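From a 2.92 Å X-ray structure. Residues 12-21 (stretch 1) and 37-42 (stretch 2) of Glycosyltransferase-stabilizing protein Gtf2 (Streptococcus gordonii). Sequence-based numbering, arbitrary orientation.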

# COMPACT_ATOMS: atom_id res chain seq x y z
N THR B 12 -19.58 -2.00 -39.44
CA THR B 12 -20.96 -1.54 -39.37
C THR B 12 -21.11 -0.14 -39.94
O THR B 12 -22.19 0.21 -40.43
CB THR B 12 -21.49 -1.61 -37.94
OG1 THR B 12 -21.63 -0.28 -37.40
CG2 THR B 12 -20.55 -2.40 -37.06
N GLN B 13 -20.05 0.67 -39.91
CA GLN B 13 -20.12 1.98 -40.56
C GLN B 13 -20.20 1.85 -42.07
O GLN B 13 -21.04 2.49 -42.72
CB GLN B 13 -18.92 2.85 -40.17
CG GLN B 13 -18.97 4.26 -40.75
CD GLN B 13 -19.91 5.18 -39.99
OE1 GLN B 13 -19.89 5.22 -38.77
NE2 GLN B 13 -20.75 5.90 -40.72
N ASP B 14 -19.34 1.01 -42.65
CA ASP B 14 -19.37 0.79 -44.10
C ASP B 14 -20.74 0.28 -44.54
O ASP B 14 -21.33 0.81 -45.49
CB ASP B 14 -18.28 -0.19 -44.51
CG ASP B 14 -16.89 0.41 -44.43
OD1 ASP B 14 -16.77 1.65 -44.55
OD2 ASP B 14 -15.92 -0.35 -44.24
N LEU B 15 -21.25 -0.75 -43.86
CA LEU B 15 -22.61 -1.21 -44.12
C LEU B 15 -23.60 -0.06 -44.00
O LEU B 15 -24.45 0.14 -44.87
CB LEU B 15 -22.96 -2.35 -43.17
CG LEU B 15 -24.44 -2.70 -42.98
CD1 LEU B 15 -25.09 -2.97 -44.32
CD2 LEU B 15 -24.58 -3.90 -42.07
N HIS B 16 -23.48 0.72 -42.92
CA HIS B 16 -24.41 1.83 -42.72
C HIS B 16 -24.24 2.90 -43.78
O HIS B 16 -25.23 3.41 -44.33
CB HIS B 16 -24.20 2.42 -41.33
CG HIS B 16 -24.95 3.70 -41.11
ND1 HIS B 16 -26.25 3.73 -40.68
CD2 HIS B 16 -24.57 4.99 -41.26
CE1 HIS B 16 -26.65 4.99 -40.57
NE2 HIS B 16 -25.64 5.77 -40.92
N ASP B 17 -22.99 3.27 -44.09
CA ASP B 17 -22.75 4.33 -45.06
C ASP B 17 -23.22 3.92 -46.45
O ASP B 17 -23.76 4.75 -47.20
CB ASP B 17 -21.27 4.70 -45.08
CG ASP B 17 -20.93 5.83 -44.14
OD1 ASP B 17 -21.84 6.28 -43.40
OD2 ASP B 17 -19.77 6.28 -44.13
N SER B 18 -23.04 2.65 -46.81
CA SER B 18 -23.53 2.17 -48.10
C SER B 18 -25.03 2.33 -48.20
O SER B 18 -25.54 2.99 -49.11
CB SER B 18 -23.12 0.71 -48.28
OG SER B 18 -21.73 0.57 -48.47
N LEU B 19 -25.77 1.72 -47.25
CA LEU B 19 -27.22 1.80 -47.26
C LEU B 19 -27.70 3.24 -47.37
O LEU B 19 -28.63 3.54 -48.13
CB LEU B 19 -27.80 1.14 -46.00
CG LEU B 19 -27.49 -0.33 -45.76
CD1 LEU B 19 -27.91 -0.75 -44.35
CD2 LEU B 19 -28.15 -1.22 -46.81
N LEU B 20 -27.06 4.15 -46.63
CA LEU B 20 -27.45 5.56 -46.69
C LEU B 20 -27.25 6.13 -48.09
O LEU B 20 -28.05 6.95 -48.56
CB LEU B 20 -26.66 6.37 -45.67
CG LEU B 20 -26.86 7.88 -45.73
CD1 LEU B 20 -27.23 8.43 -44.36
CD2 LEU B 20 -25.62 8.57 -46.28
N ALA B 21 -26.18 5.71 -48.78
CA ALA B 21 -25.96 6.18 -50.14
C ALA B 21 -27.08 5.74 -51.07
O ALA B 21 -27.51 6.50 -51.94
CB ALA B 21 -24.61 5.67 -50.66
N LEU B 37 -20.43 7.79 -30.67
CA LEU B 37 -21.28 7.40 -31.79
C LEU B 37 -21.41 8.54 -32.77
O LEU B 37 -21.45 9.71 -32.36
CB LEU B 37 -22.68 6.97 -31.35
CG LEU B 37 -22.76 5.55 -30.79
CD1 LEU B 37 -24.17 5.22 -30.33
CD2 LEU B 37 -22.28 4.51 -31.81
N PRO B 38 -21.31 8.28 -34.08
CA PRO B 38 -21.71 9.30 -35.05
C PRO B 38 -23.10 9.84 -34.72
O PRO B 38 -23.99 9.09 -34.30
CB PRO B 38 -21.70 8.55 -36.38
CG PRO B 38 -20.76 7.41 -36.16
CD PRO B 38 -20.96 7.00 -34.73
N ASP B 39 -23.28 11.15 -34.90
CA ASP B 39 -24.58 11.77 -34.64
C ASP B 39 -25.69 11.07 -35.40
O ASP B 39 -26.86 11.16 -35.02
CB ASP B 39 -24.55 13.25 -35.00
CG ASP B 39 -23.26 13.92 -34.58
OD1 ASP B 39 -23.11 14.21 -33.37
OD2 ASP B 39 -22.40 14.16 -35.45
N ASP B 40 -25.33 10.39 -36.49
CA ASP B 40 -26.24 9.53 -37.23
C ASP B 40 -27.02 8.59 -36.31
O ASP B 40 -28.21 8.36 -36.51
CB ASP B 40 -25.43 8.71 -38.24
CG ASP B 40 -26.10 8.60 -39.57
OD1 ASP B 40 -26.91 9.49 -39.91
OD2 ASP B 40 -25.82 7.63 -40.30
N MSE B 41 -26.35 8.05 -35.29
CA MSE B 41 -26.91 6.91 -34.56
C MSE B 41 -27.27 7.25 -33.11
O MSE B 41 -27.02 8.36 -32.64
CB MSE B 41 -25.90 5.76 -34.60
CG MSE B 41 -25.12 5.72 -35.92
SE MSE B 41 -23.88 4.23 -36.15
CE MSE B 41 -22.91 4.88 -37.71
N ILE B 42 -27.86 6.28 -32.42
CA ILE B 42 -28.25 6.40 -31.02
C ILE B 42 -28.09 5.03 -30.38
O ILE B 42 -27.94 4.01 -31.06
CB ILE B 42 -29.70 6.90 -30.83
CG1 ILE B 42 -30.66 6.09 -31.70
CG2 ILE B 42 -29.81 8.40 -31.12
CD1 ILE B 42 -32.10 6.25 -31.28

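The contact is small, about 225 Å² with both sides summed, and three residues carry most of it: Met41, His16 and Asp40. One face of a helix, presenting Gln13, His16 and Leu20 at spacings of three and four residues, meets a segment that turns through Asp39 and Asp40, between Pro38 and Met41. The turn is held by a backbone hydrogen bond from Met41 N to Pro38 O (2.8 Å), and both Asp40 and Met41 direct their CA-to-CB bonds toward the helix.

Met41, modelled as selenomethionine, covers the most surface. Its chi2 and chi3 are both t, so the chain runs out extended and delivers its terminal methyl over one face of the His16 ring. Met41 CE lies 4.2 Å from the centroid of that ring and 22° off its normal, a CH-pi contact; Met41 SE stands farther back, 5.1 Å from the same centroid. The methyl also meets Gln13, with Met41 CE 3.2 Å from Gln13 OE1, and Pro38 CG packs 3.5 Å from that same oxygen. Gln13 reaches this position although its CA-to-CB bond points sideways: its side chain bends at chi2 (p), and its amide is steadied within the helix by a hydrogen bond from Gln13 NE2 to Asp17 OD1 (2.9 Å).

Asp40 approaches His16 differently, at the ring edge and near its plane. The pairing of carboxylate and imidazole is chemically sensible, but the modelled 2.0 Å between His16 NE2 and Asp40 OD2 is too short for a hydrogen bond and is a clash, so no bond strength should be read from it. Leu20 adds little, with Leu20 CD1 4.4 Å from Asp40 OD2.

The rule to take away is economical: an extended side chain can lay its methyl over the face of an imidazole. The carboxylate of the preceding residue, Asp40, lies at the ring edge, a matter of placement whose contact distance is not to be relied on.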